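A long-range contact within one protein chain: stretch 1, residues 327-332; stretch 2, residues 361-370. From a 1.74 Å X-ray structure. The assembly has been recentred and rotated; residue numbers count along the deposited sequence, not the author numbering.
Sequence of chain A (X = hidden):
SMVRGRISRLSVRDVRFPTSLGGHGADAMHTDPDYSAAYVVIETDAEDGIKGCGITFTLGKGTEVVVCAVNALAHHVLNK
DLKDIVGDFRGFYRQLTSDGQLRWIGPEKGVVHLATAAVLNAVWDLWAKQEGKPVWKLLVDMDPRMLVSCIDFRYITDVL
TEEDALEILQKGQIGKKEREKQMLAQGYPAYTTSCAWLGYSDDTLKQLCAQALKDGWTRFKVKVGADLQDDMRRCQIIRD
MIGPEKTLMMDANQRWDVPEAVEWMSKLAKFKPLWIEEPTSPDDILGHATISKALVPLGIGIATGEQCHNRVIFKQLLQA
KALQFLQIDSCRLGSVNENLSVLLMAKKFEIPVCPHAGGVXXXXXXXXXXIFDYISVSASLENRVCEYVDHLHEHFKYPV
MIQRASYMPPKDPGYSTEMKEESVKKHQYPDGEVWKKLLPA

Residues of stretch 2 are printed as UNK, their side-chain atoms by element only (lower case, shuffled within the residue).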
ATOM      1  N   GLN A 327     -17.570   1.478  -0.446  1.00 14.95           N
ATOM      2  CA  GLN A 327     -17.390   2.287   0.759  1.00 15.16           C
ATOM      3  C   GLN A 327     -16.170   3.189   0.665  1.00 20.04           C
ATOM      4  O   GLN A 327     -15.073   2.773   0.998  1.00 20.84           O
ATOM      5  CB  GLN A 327     -17.311   1.348   1.980  1.00 17.96           C
ATOM      6  CG  GLN A 327     -18.616   0.487   1.986  1.00 22.47           C
ATOM      7  CD  GLN A 327     -18.627  -0.585   2.976  1.00 30.12           C
ATOM      8  OE1 GLN A 327     -17.740  -1.448   2.980  1.00 21.85           O
ATOM      9  NE2 GLN A 327     -19.658  -0.570   3.812  1.00 24.02           N
ATOM     10  N   ILE A 328     -16.406   4.456   0.309  1.00 18.39           N
ATOM     11  CA  ILE A 328     -15.330   5.434   0.310  1.00 17.22           C
ATOM     12  C   ILE A 328     -14.893   5.747   1.748  1.00 19.15           C
ATOM     13  O   ILE A 328     -15.641   5.545   2.702  1.00 17.95           O
ATOM     14  CB  ILE A 328     -15.741   6.752  -0.422  1.00 19.89           C
ATOM     15  CG1 ILE A 328     -16.912   7.495   0.285  1.00 20.06           C
ATOM     16  CG2 ILE A 328     -15.878   6.536  -1.984  1.00 20.17           C
ATOM     17  CD1 ILE A 328     -17.219   9.023  -0.251  1.00 19.25           C
ATOM     18  N   ASP A 329     -13.653   6.230   1.889  1.00 17.81           N
ATOM     19  CA  ASP A 329     -13.155   6.714   3.159  1.00 16.75           C
ATOM     20  C   ASP A 329     -12.444   8.054   2.892  1.00 19.86           C
ATOM     21  O   ASP A 329     -11.630   8.169   1.965  1.00 19.28           O
ATOM     22  CB  ASP A 329     -12.246   5.717   3.865  1.00 16.28           C
ATOM     23  CG  ASP A 329     -11.873   6.306   5.231  1.00 18.46           C
ATOM     24  OD1 ASP A 329     -12.642   6.111   6.188  1.00 20.41           O
ATOM     25  OD2 ASP A 329     -10.829   6.990   5.324  1.00 19.48           O
ATOM     26  N   SER A 330     -12.792   9.061   3.703  1.00 16.73           N
ATOM     27  CA  SER A 330     -12.315  10.440   3.599  1.00 17.13           C
ATOM     28  C   SER A 330     -10.805  10.570   3.885  1.00 19.13           C
ATOM     29  O   SER A 330     -10.208  11.550   3.468  1.00 18.85           O
ATOM     30  CB  SER A 330     -13.098  11.316   4.598  1.00 20.18           C
ATOM     31  OG  SER A 330     -12.930  10.930   5.958  1.00 22.49           O
ATOM     32  N   CYS A 331     -10.225   9.637   4.675  1.00 14.57           N
ATOM     33  CA  CYS A 331      -8.810   9.758   5.128  1.00 14.65           C
ATOM     34  C   CYS A 331      -7.848   8.606   4.653  1.00 18.85           C
ATOM     35  O   CYS A 331      -6.643   8.705   4.905  1.00 18.90           O
ATOM     36  CB  CYS A 331      -8.781   9.894   6.649  1.00 15.86           C
ATOM     37  SG  CYS A 331      -9.517  11.445   7.221  1.00 19.00           S
ATOM     38  N   ARG A 332      -8.356   7.583   3.979  1.00 15.65           N
ATOM     39  CA  ARG A 332      -7.593   6.479   3.405  1.00 16.06           C
ATOM     40  C   ARG A 332      -7.180   6.852   1.960  1.00 18.19           C
ATOM     41  O   ARG A 332      -6.054   6.634   1.554  1.00 16.69           O
ATOM     42  CB  ARG A 332      -8.456   5.198   3.374  1.00 13.50           C
ATOM     43  CG  ARG A 332      -7.700   3.962   2.720  1.00 14.38           C
ATOM     44  CD  ARG A 332      -6.414   3.556   3.448  1.00 15.24           C
ATOM     45  NE  ARG A 332      -6.693   3.244   4.858  1.00 18.43           N
ATOM     46  CZ  ARG A 332      -5.822   2.683   5.691  1.00 21.47           C
ATOM     47  NH1 ARG A 332      -4.595   2.364   5.269  1.00 15.77           N
ATOM     48  NH2 ARG A 332      -6.178   2.410   6.951  1.00 16.00           N
ATOM     49  N   UNK A 361     -13.135  11.693  13.809  1.00 21.21           N
ATOM     50  CA  UNK A 361     -13.537  12.677  12.803  1.00 19.92           C
ATOM     51  C   UNK A 361     -13.901  12.188  11.415  1.00 21.66           C
ATOM     52  O   UNK A 361     -14.225  13.021  10.563  1.00 20.19           O
ATOM     53  N   UNK A 362     -13.884  10.862  11.133  1.00 16.69           N
ATOM     54  CA  UNK A 362     -14.303  10.420   9.775  1.00 15.14           C
ATOM     55  C   UNK A 362     -15.767  10.838   9.459  1.00 20.53           C
ATOM     56  O   UNK A 362     -16.035  11.210   8.320  1.00 19.82           O
ATOM     57  c   UNK A 362     -11.681   8.936   8.916  1.00 19.91           C
ATOM     58  c   UNK A 362     -14.168   8.892   9.632  1.00 15.41           C
ATOM     59  c   UNK A 362     -12.749   6.747   9.716  1.00 21.63           C
ATOM     60  c   UNK A 362     -12.738   8.304   9.895  1.00 21.57           C
ATOM     61  N   UNK A 363     -16.692  10.766  10.454  1.00 17.39           N
ATOM     62  CA  UNK A 363     -18.103  11.224  10.265  1.00 18.97           C
ATOM     63  C   UNK A 363     -18.101  12.713   9.814  1.00 20.35           C
ATOM     64  O   UNK A 363     -18.794  13.082   8.844  1.00 18.95           O
ATOM     65  c   UNK A 363     -18.913  11.062  11.556  1.00 20.09           C
ATOM     66  s   UNK A 363     -19.068   9.355  12.142  1.00 23.04           S
ATOM     67  N   UNK A 364     -17.348  13.566  10.577  1.00 16.95           N
ATOM     68  CA  UNK A 364     -17.266  15.004  10.341  1.00 16.48           C
ATOM     69  C   UNK A 364     -16.826  15.318   8.887  1.00 20.88           C
ATOM     70  O   UNK A 364     -17.380  16.237   8.287  1.00 18.90           O
ATOM     71  c   UNK A 364     -16.820  15.917  12.731  1.00 20.89           C
ATOM     72  o   UNK A 364     -18.067  14.942  14.508  1.00 22.71           O
ATOM     73  c   UNK A 364     -16.265  15.645  11.322  1.00 18.52           C
ATOM     74  c   UNK A 364     -17.274  14.721  13.562  1.00 22.35           C
ATOM     75  o   UNK A 364     -16.728  13.607  13.377  1.00 21.77           O
ATOM     76  N   UNK A 365     -15.935  14.511   8.314  1.00 18.45           N
ATOM     77  CA  UNK A 365     -15.435  14.801   6.927  1.00 18.15           C
ATOM     78  C   UNK A 365     -16.282  14.144   5.873  1.00 20.60           C
ATOM     79  O   UNK A 365     -16.719  14.805   4.954  1.00 20.40           O
ATOM     80  c   UNK A 365     -12.865  15.225   7.281  1.00 19.21           C
ATOM     81  c   UNK A 365     -13.965  14.320   6.731  1.00 18.41           C
ATOM     82  c   UNK A 365     -13.021  15.430   8.819  1.00 19.38           C
ATOM     83  c   UNK A 365     -11.455  14.664   6.924  1.00 20.19           C
ATOM     84  N   UNK A 366     -16.486  12.833   5.987  1.00 19.69           N
ATOM     85  CA  UNK A 366     -17.109  12.064   4.924  1.00 17.49           C
ATOM     86  C   UNK A 366     -18.575  12.517   4.627  1.00 19.65           C
ATOM     87  O   UNK A 366     -18.995  12.419   3.486  1.00 19.47           O
ATOM     88  c   UNK A 366     -16.968  10.566   5.140  1.00 18.79           C
ATOM     89  c   UNK A 366     -16.794   9.857   3.783  1.00 18.57           C
ATOM     90  c   UNK A 366     -18.111   9.979   5.970  1.00 18.76           C
ATOM     91  N   UNK A 367     -19.281  13.053   5.620  1.00 16.18           N
ATOM     92  CA  UNK A 367     -20.670  13.573   5.419  1.00 15.36           C
ATOM     93  C   UNK A 367     -20.669  14.639   4.254  1.00 19.28           C
ATOM     94  O   UNK A 367     -21.605  14.678   3.474  1.00 17.29           O
ATOM     95  c   UNK A 367     -21.205  14.191   6.748  1.00 16.53           C
ATOM     96  o   UNK A 367     -22.210  15.911   8.774  1.00 20.98           O
ATOM     97  c   UNK A 367     -21.000  16.053   8.471  1.00 18.14           C
ATOM     98  c   UNK A 367     -20.416  15.418   7.213  1.00 19.05           C
ATOM     99  n   UNK A 367     -20.132  16.669   9.260  1.00 18.80           N
ATOM    100  N   UNK A 368     -19.591  15.487   4.140  1.00 16.66           N
ATOM    101  CA  UNK A 368     -19.525  16.485   3.067  1.00 17.21           C
ATOM    102  C   UNK A 368     -19.486  15.799   1.711  1.00 19.40           C
ATOM    103  O   UNK A 368     -20.093  16.274   0.760  1.00 19.55           O
ATOM    104  c   UNK A 368     -17.886  18.105   5.671  1.00 19.92           C
ATOM    105  c   UNK A 368     -18.239  17.358   3.229  1.00 17.60           C
ATOM    106  n   UNK A 368     -18.676  19.625   4.236  1.00 19.40           N
ATOM    107  c   UNK A 368     -18.576  20.167   5.437  1.00 19.63           C
ATOM    108  c   UNK A 368     -18.259  18.305   4.391  1.00 19.75           C
ATOM    109  n   UNK A 368     -18.082  19.296   6.332  1.00 20.53           N
ATOM    110  N   UNK A 369     -18.710  14.722   1.616  1.00 16.21           N
ATOM    111  CA  UNK A 369     -18.515  14.047   0.333  1.00 15.35           C
ATOM    112  C   UNK A 369     -19.828  13.374  -0.147  1.00 18.90           C
ATOM    113  O   UNK A 369     -20.160  13.428  -1.340  1.00 17.29           O
ATOM    114  c   UNK A 369     -15.979  13.609   0.793  1.00 17.64           C
ATOM    115  c   UNK A 369     -14.922  12.452   1.000  1.00 15.83           C
ATOM    116  c   UNK A 369     -17.361  13.031   0.421  1.00 14.76           C
ATOM    117  c   UNK A 369     -15.496  14.590  -0.217  1.00 23.82           C
ATOM    118  N   UNK A 370     -20.548  12.726   0.772  1.00 16.75           N
ATOM    119  CA  UNK A 370     -21.761  12.002   0.380  1.00 16.34           C
ATOM    120  C   UNK A 370     -22.967  12.961   0.158  1.00 17.51           C
ATOM    121  O   UNK A 370     -23.791  12.679  -0.713  1.00 19.12           O
ATOM    122  c   UNK A 370     -22.657  11.229   2.709  1.00 19.25           C
ATOM    123  c   UNK A 370     -22.134   8.991  -0.658  1.00 17.24           C
ATOM    124  c   UNK A 370     -22.058  10.824   1.338  1.00 20.28           C
ATOM    125  c   UNK A 370     -22.875   9.727   0.627  1.00 22.47           C
TER

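Position 361 has backbone atoms alone, with no side-chain atom, and its phi of 72° favours a residue without CB. It is Gly 361, in the N-cap position of the helix that follows, and its O accepts a 3.2 Å hydrogen bond from N of position 365.

Position 362 carries four carbons forked at the second, the pattern of leucine. Its CA-to-CB bond points sideways, yet the fork reaches stretch 1: in Leu 362, CD1 lies 3.6 Å from Asp 329 OD1, and CD2 lies 3.7 Å from Cys 331 SG.

Position 363 has one carbon and then a sulfur, directed away from stretch 1 and making no contact with it. This is Cys 363. At position 364, three carbons end in two oxygens, a carboxylate; Glu 364 also makes no contact with stretch 1.

Position 365 again shows four carbons forked at the second, with CB directed toward stretch 1 and 3.6 Å from Ser 330 OG. It is Leu 365, whose CD2 packs 3.8 Å from Cys 331 SG.

Position 366 has three carbons, with CB carrying the other two: a valine. Its CA is 5.2 Å from the CA of Ser 330, the closest backbone approach, and the CB atoms of Ser 330 and Val 366 are 4.0 Å apart. Val 366 CG2 meets Ile 328 CD1 at 4.1 Å.

Position 367 has three carbons, the third bearing one oxygen and one nitrogen. It is Gln 367, out of reach of stretch 1; its NE2 donates a 3.0 Å hydrogen bond to Glu 364 O. Position 368 holds one carbon and a five-membered ring of three carbons and two nitrogens, hence His 368, also remote.

Position 369 has four carbons forked at the second and points toward stretch 1. As Leu 369, it places CB 4.1 Å from Ile 328 CD1 and CD1 4.2 Å from Ser 330 CB.

Position 370 has four carbons forked at the first, one arm two carbons long: Ile 370, whose CD1 stays 4.9 Å from Ile 328 CD1.

The contact works by packing, since no hydrogen bond crosses it. Positions 362, 365, 366 and 369 follow helical spacing and so form one face against the irregular stretch 1, burying 400 Å² in total. Small Ser 330 sits against all four residues, while Ile 328 packs on Val 366 and Leu 369, and Cys 331 on Leu 362 and Leu 365. Asp 329 OD2 accepts a 2.8 Å hydrogen bond from Cys 331 N, tying together the local turn that presents these side chains.

Stretch 2 (361-370) GLCELVQHLI
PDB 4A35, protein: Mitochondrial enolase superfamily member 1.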